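Local atomic coordinates of anti-sigma-factor antagonist (STAS) domain protein (Moorella thermoacetica, PDB entry 3ZXN), a protein that probably serves as the RsbS-type STAS component of a bacterial stressosome, a modular assembly adapted to control secondary messenger signalling. Residues D11-V16 and D112-L117; Q29-L34 and T61-E66. The protein carries 1 engineered substitution. All coordinates share one frame; numbering follows the deposited sequence. Where two conformers were deposited one is given.

In the fold
The helices of the two contacts cover opposite faces of the central sheet of this STAS domain, the contact centres lying about 19 Å apart and on opposite sides of the chain's centre. Contact 1 brings the C-terminal helix 107-118 against the start of strand 13-17. Contact 2, whose segments both come from the chain between those of contact 1, joins helices 25-38 and 58-74. Strand 13-17 connects them: Tyr13 points to the C-terminal helix, whereas Val16 faces helix 25-38, where Val16 CG1 lies 3.5 Å from Phe30 CE1 and Val16 CG2 3.9 Å from Leu34 CD1. One strand thus serves both helical layers, with Val16 packed against the helix that carries Lys31.

Contact 1. Residues D11-V16 and D112-L117; sequences DDYWVV and DKLKNL
Tyr13 carries this contact: its ring meets Leu114 along one flank and Lys115 at the hydroxyl end, at an oblique tilt. The ring carbon CE1 of Tyr13 comes 3.7 Å from CB of Leu114, and Tyr13 CD1 lies 4.1 Å from Leu114 CD1, the tyrosine and leucine pointing opposite ways as they pass. At the far end of the ring OH of Tyr13 rests 3.6 Å from CG of Lys115, a van der Waals approach to the aliphatic base of the lysine. Tyrosine suits the place because its long flat ring spans the gap from strand to helix, 8.8 Å between Tyr13 CA and Leu114 CA. With CG anti to its carbonyl carbon (chi1 -70°), the ring is directed across that gap. Replacing it with an alanine would probably open a gap beside Leu114 and leave CG of Lys115 without its neighbour. Beyond CG, Lys115 runs extended towards Asp11, and Lys115 NZ stands 4.0 Å from Asp11 OD2: opposite charges near each other, but too far apart for a salt bridge. Asp11 and Asp12 have positive phi values (48° and 73°), close to a type I' turn, whose left-handed backbone asparagine, aspartate and glycine adopt more readily than most residues. This hairpin joins strands 7-10 and 13-17. Further along, Val15 faces the same helix through Leu107 and Leu111, Leu114 also packs on Pro77, and Trp14 and Val16 turn to helix 25-38 on the other face of the sheet.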
loop_
_atom_site.group_PDB
_atom_site.type_symbol
_atom_site.label_atom_id
_atom_site.label_comp_id
_atom_site.label_asym_id
_atom_site.label_seq_id
_atom_site.Cartn_x
_atom_site.Cartn_y
_atom_site.Cartn_z
ATOM N N ASP A 11 2.571 -2.651 16.098
ATOM C CA ASP A 11 3.637 -3.628 16.289
ATOM C C ASP A 11 4.771 -3.378 15.284
ATOM O O ASP A 11 5.304 -4.320 14.705
ATOM C CB ASP A 11 3.107 -5.061 16.112
ATOM C CG ASP A 11 1.976 -5.397 17.081
ATOM O OD1 ASP A 11 1.889 -4.746 18.146
ATOM O OD2 ASP A 11 1.174 -6.309 16.770
ATOM N N ASP A 12 5.113 -2.108 15.079
ATOM C CA ASP A 12 6.197 -1.699 14.165
ATOM C C ASP A 12 5.890 -1.837 12.675
ATOM O O ASP A 12 6.782 -1.639 11.843
ATOM C CB ASP A 12 7.507 -2.431 14.467
ATOM C CG ASP A 12 8.131 -1.992 15.773
ATOM O OD1 ASP A 12 8.020 -0.793 16.116
ATOM O OD2 ASP A 12 8.730 -2.852 16.454
ATOM N N TYR A 13 4.650 -2.184 12.340
ATOM C CA TYR A 13 4.205 -2.203 10.945
ATOM C C TYR A 13 3.390 -0.954 10.628
ATOM O O TYR A 13 2.512 -0.561 11.400
ATOM C CB TYR A 13 3.373 -3.458 10.650
ATOM C CG TYR A 13 4.188 -4.726 10.654
ATOM C CD1 TYR A 13 4.830 -5.155 9.504
ATOM C CD2 TYR A 13 4.328 -5.489 11.811
ATOM C CE1 TYR A 13 5.585 -6.311 9.494
ATOM C CE2 TYR A 13 5.088 -6.655 11.814
ATOM C CZ TYR A 13 5.714 -7.056 10.648
ATOM O OH TYR A 13 6.474 -8.204 10.617
ATOM N N TRP A 14 3.701 -0.320 9.496
ATOM C CA TRP A 14 2.913 0.792 9.010
ATOM C C TRP A 14 1.637 0.221 8.440
ATOM O O TRP A 14 1.680 -0.775 7.718
ATOM C CB TRP A 14 3.673 1.524 7.871
ATOM C CG TRP A 14 5.022 2.057 8.294
ATOM C CD1 TRP A 14 6.257 1.543 7.974
ATOM C CD2 TRP A 14 5.265 3.200 9.113
ATOM N NE1 TRP A 14 7.253 2.309 8.544
ATOM C CE2 TRP A 14 6.671 3.334 9.244
ATOM C CE3 TRP A 14 4.434 4.137 9.736
ATOM C CZ2 TRP A 14 7.257 4.361 9.977
ATOM C CZ3 TRP A 14 5.023 5.156 10.473
ATOM C CH2 TRP A 14 6.421 5.259 10.584
ATOM N N VAL A 15 0.509 0.851 8.767
ATOM C CA VAL A 15 -0.799 0.440 8.276
ATOM C C VAL A 15 -1.572 1.648 7.745
ATOM O O VAL A 15 -1.708 2.671 8.435
ATOM C CB VAL A 15 -1.666 -0.232 9.395
ATOM C CG1 VAL A 15 -3.069 -0.446 8.889
ATOM C CG2 VAL A 15 -1.041 -1.543 9.867
ATOM N N VAL A 16 -2.061 1.531 6.514
ATOM C CA VAL A 16 -2.765 2.615 5.847
ATOM C C VAL A 16 -3.997 2.071 5.130
ATOM O O VAL A 16 -3.924 1.043 4.463
ATOM C CB VAL A 16 -1.863 3.291 4.760
ATOM C CG1 VAL A 16 -2.664 4.302 3.944
ATOM C CG2 VAL A 16 -0.648 3.947 5.398
ATOM N N ASP A 112 -0.626 -10.551 8.790
ATOM C CA ASP A 112 -0.147 -11.921 9.003
ATOM C C ASP A 112 0.882 -12.335 7.937
ATOM O O ASP A 112 1.882 -12.992 8.236
ATOM C CB ASP A 112 -1.314 -12.920 9.061
ATOM C CG ASP A 112 -2.143 -12.773 10.344
ATOM O OD1 ASP A 112 -1.609 -12.274 11.355
ATOM O OD2 ASP A 112 -3.331 -13.131 10.339
ATOM N N LYS A 113 0.643 -11.938 6.694
ATOM C CA LYS A 113 1.554 -12.314 5.619
ATOM C C LYS A 113 2.954 -11.762 5.880
ATOM O O LYS A 113 3.950 -12.461 5.724
ATOM C CB LYS A 113 1.020 -11.825 4.267
ATOM C CG LYS A 113 1.855 -12.254 3.060
ATOM C CD LYS A 113 1.198 -11.785 1.759
ATOM C CE LYS A 113 1.879 -12.359 0.515
ATOM N NZ LYS A 113 1.652 -13.829 0.358
ATOM N N LEU A 114 3.023 -10.506 6.291
ATOM C CA LEU A 114 4.305 -9.871 6.540
ATOM C C LEU A 114 5.035 -10.542 7.699
ATOM O O LEU A 114 6.237 -10.764 7.632
ATOM C CB LEU A 114 4.123 -8.373 6.789
ATOM C CG LEU A 114 3.815 -7.623 5.490
ATOM C CD1 LEU A 114 4.113 -6.122 5.584
ATOM C CD2 LEU A 114 4.629 -8.237 4.365
ATOM N N LYS A 115 4.305 -10.888 8.753
ATOM C CA LYS A 115 4.935 -11.521 9.903
ATOM C C LYS A 115 5.394 -12.933 9.565
ATOM O O LYS A 115 6.423 -13.392 10.060
ATOM C CB LYS A 115 3.985 -11.559 11.089
ATOM C CG LYS A 115 3.606 -10.205 11.644
ATOM C CD LYS A 115 2.413 -10.366 12.571
ATOM C CE LYS A 115 1.808 -9.039 12.970
ATOM N NZ LYS A 115 0.784 -9.239 14.059
ATOM N N ASN A 116 4.624 -13.621 8.728
ATOM C CA ASN A 116 4.973 -14.979 8.323
ATOM C C ASN A 116 6.248 -15.024 7.482
ATOM O O ASN A 116 7.132 -15.847 7.724
ATOM C CB ASN A 116 3.813 -15.646 7.573
ATOM C CG ASN A 116 2.967 -16.528 8.472
ATOM O OD1 ASN A 116 3.360 -17.649 8.805
ATOM N ND2 ASN A 116 1.800 -16.028 8.871
ATOM N N LEU A 117 6.334 -14.137 6.496
ATOM C CA LEU A 117 7.529 -14.023 5.668
ATOM C C LEU A 117 8.757 -13.722 6.524
ATOM O O LEU A 117 9.827 -14.288 6.309
ATOM C CB LEU A 117 7.350 -12.939 4.598
ATOM C CG LEU A 117 6.281 -13.188 3.524
ATOM C CD1 LEU A 117 6.208 -12.036 2.513
ATOM C CD2 LEU A 117 6.531 -14.515 2.815
#

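Contact 2. Residues Q29-L34 and T61-E66; sequences QFKEEL and TRVLIE
Two successive crossover helices of the STAS fold lie side by side where Lys31 and Val63 meet: helix 25-38 links strand 13-17 to strand 45-49, and helix 58-74 links strand 45-49 to strand 78-81. The helices come near each other here, Lys31 CA lying 6.7 Å from Val63 CA. Lys31 uses its length in two ways. Its methylenes pass at a slant over the branched end of Val63, with Lys31 CG 4.0 Å from Val63 CG1 and Lys31 CD 4.0 Å from Val63 CG2, so both methyls are used. The side chain leaves the backbone with CG anti to N (chi1 -172°), then bends at chi3 (61°), which carries the ammonium group past the valine to Glu66. There Lys31 NZ donates to Glu66 OE1 at 2.9 Å, a salt bridge in which NZ meets OE1 on its syn side, 21° out of the carboxylate plane. Glu66 stands three residues after Val63, on the same side of its helix, and its chain is extended beyond CG. Lys31 also touches Ile67, as does Leu34 on its own helix. A lysine suits this boundary, since the apolar stem can cover a buried valine while the charged end stays at the partly exposed margin of the helix pair. Glu66 was deposited in two conformers, so the bridge is certain only for the one described, and how constant it is remains doubtful; the apolar packing on Val63 does not depend on it.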
loop_
_atom_site.group_PDB
_atom_site.type_symbol
_atom_site.label_atom_id
_atom_site.label_comp_id
_atom_site.label_asym_id
_atom_site.label_seq_id
_atom_site.Cartn_x
_atom_site.Cartn_y
_atom_site.Cartn_z
ATOM N N GLN A 29 -0.469 14.365 -1.543
ATOM C CA GLN A 29 -0.175 14.718 -0.163
ATOM C C GLN A 29 0.045 13.469 0.683
ATOM O O GLN A 29 0.936 13.431 1.535
ATOM C CB GLN A 29 -1.321 15.544 0.415
ATOM C CG GLN A 29 -1.249 15.775 1.912
ATOM C CD GLN A 29 -2.442 16.566 2.423
ATOM O OE1 GLN A 29 -2.956 17.448 1.728
ATOM N NE2 GLN A 29 -2.896 16.248 3.633
ATOM N N PHE A 30 -0.774 12.447 0.443
ATOM C CA PHE A 30 -0.653 11.203 1.181
ATOM C C PHE A 30 0.652 10.478 0.861
ATOM O O PHE A 30 1.369 10.068 1.766
ATOM C CB PHE A 30 -1.844 10.279 0.912
ATOM C CG PHE A 30 -1.518 8.833 1.096
ATOM C CD1 PHE A 30 -1.238 8.328 2.357
ATOM C CD2 PHE A 30 -1.455 7.979 0.007
ATOM C CE1 PHE A 30 -0.920 6.999 2.526
ATOM C CE2 PHE A 30 -1.139 6.637 0.177
ATOM C CZ PHE A 30 -0.873 6.153 1.441
ATOM N N LYS A 31 0.952 10.327 -0.428
ATOM C CA LYS A 31 2.179 9.661 -0.866
ATOM C C LYS A 31 3.406 10.326 -0.247
ATOM O O LYS A 31 4.310 9.652 0.250
ATOM C CB LYS A 31 2.285 9.678 -2.389
ATOM C CG LYS A 31 3.429 8.839 -2.936
ATOM C CD LYS A 31 3.722 9.220 -4.359
ATOM C CE LYS A 31 4.151 10.681 -4.452
ATOM N NZ LYS A 31 4.597 11.013 -5.829
ATOM N N GLU A 32 3.418 11.654 -0.255
ATOM C CA GLU A 32 4.530 12.409 0.306
ATOM C C GLU A 32 4.708 12.164 1.798
ATOM O O GLU A 32 5.823 11.936 2.265
ATOM C CB GLU A 32 4.362 13.907 0.026
ATOM C CG GLU A 32 4.576 14.266 -1.439
ATOM C CD GLU A 32 4.292 15.729 -1.740
ATOM O OE1 GLU A 32 3.678 16.413 -0.890
ATOM O OE2 GLU A 32 4.681 16.191 -2.837
ATOM N N GLU A 33 3.612 12.211 2.550
ATOM C CA GLU A 33 3.687 11.965 3.986
ATOM C C GLU A 33 4.097 10.522 4.288
ATOM O O GLU A 33 4.885 10.268 5.212
ATOM C CB GLU A 33 2.358 12.307 4.675
ATOM C CG GLU A 33 2.373 12.042 6.182
ATOM C CD GLU A 33 1.047 12.350 6.879
ATOM O OE1 GLU A 33 0.048 12.654 6.184
ATOM O OE2 GLU A 33 1.010 12.280 8.129
ATOM N N LEU A 34 3.555 9.574 3.527
ATOM C CA LEU A 34 3.886 8.167 3.749
ATOM C C LEU A 34 5.382 7.963 3.533
ATOM O O LEU A 34 6.075 7.381 4.368
ATOM C CB LEU A 34 3.089 7.252 2.812
ATOM C CG LEU A 34 3.389 5.751 2.986
ATOM C CD1 LEU A 34 2.922 5.236 4.358
ATOM C CD2 LEU A 34 2.766 4.922 1.871
ATOM N N THR A 61 -2.884 4.550 -9.321
ATOM C CA THR A 61 -2.027 3.469 -9.785
ATOM C C THR A 61 -0.560 3.888 -9.770
ATOM O O THR A 61 0.317 3.126 -9.357
ATOM C CB THR A 61 -2.396 3.008 -11.207
ATOM O OG1 THR A 61 -3.730 2.490 -11.216
ATOM C CG2 THR A 61 -1.436 1.913 -11.669
ATOM N N ARG A 62 -0.294 5.100 -10.238
ATOM C CA ARG A 62 1.083 5.573 -10.332
ATOM C C ARG A 62 1.667 5.777 -8.943
ATOM O O ARG A 62 2.829 5.470 -8.709
ATOM C CB ARG A 62 1.181 6.845 -11.185
ATOM C CG ARG A 62 1.056 6.566 -12.684
ATOM C CD ARG A 62 0.513 7.769 -13.474
ATOM N NE ARG A 62 1.491 8.846 -13.623
ATOM C CZ ARG A 62 1.378 10.046 -13.060
ATOM N NH1 ARG A 62 0.321 10.334 -12.306
ATOM N NH2 ARG A 62 2.320 10.962 -13.254
ATOM N N VAL A 63 0.853 6.285 -8.025
ATOM C CA VAL A 63 1.243 6.385 -6.624
ATOM C C VAL A 63 1.591 5.012 -6.021
ATOM O O VAL A 63 2.604 4.863 -5.326
ATOM C CB VAL A 63 0.147 7.053 -5.800
ATOM C CG1 VAL A 63 0.311 6.714 -4.330
ATOM C CG2 VAL A 63 0.165 8.566 -6.030
ATOM N N LEU A 64 0.749 4.014 -6.292
ATOM C CA LEU A 64 1.027 2.653 -5.843
ATOM C C LEU A 64 2.282 2.064 -6.487
ATOM O O LEU A 64 3.032 1.350 -5.828
ATOM C CB LEU A 64 -0.174 1.734 -6.068
ATOM C CG LEU A 64 -1.406 2.080 -5.232
ATOM C CD1 LEU A 64 -2.580 1.186 -5.618
ATOM C CD2 LEU A 64 -1.091 1.944 -3.735
ATOM N N ILE A 65 2.520 2.353 -7.766
ATOM C CA ILE A 65 3.757 1.881 -8.385
ATOM C C ILE A 65 4.988 2.530 -7.734
ATOM O O ILE A 65 5.999 1.858 -7.508
ATOM C CB ILE A 65 3.775 2.085 -9.934
ATOM C CG1 ILE A 65 2.659 1.281 -10.605
ATOM C CG2 ILE A 65 5.122 1.678 -10.514
ATOM C CD1 ILE A 65 2.434 1.626 -12.087
ATOM N N GLU A 66 4.914 3.824 -7.426
ATOM C CA GLU A 66 6.055 4.507 -6.823
ATOM C C GLU A 66 6.312 4.014 -5.396
ATOM O O GLU A 66 7.445 3.719 -5.028
ATOM C CB GLU A 66 5.861 6.020 -6.866
ATOM C CG GLU A 66 5.897 6.581 -8.289
ATOM C CD GLU A 66 5.568 8.058 -8.351
ATOM O OE1 GLU A 66 5.735 8.756 -7.330
ATOM O OE2 GLU A 66 5.130 8.517 -9.423
#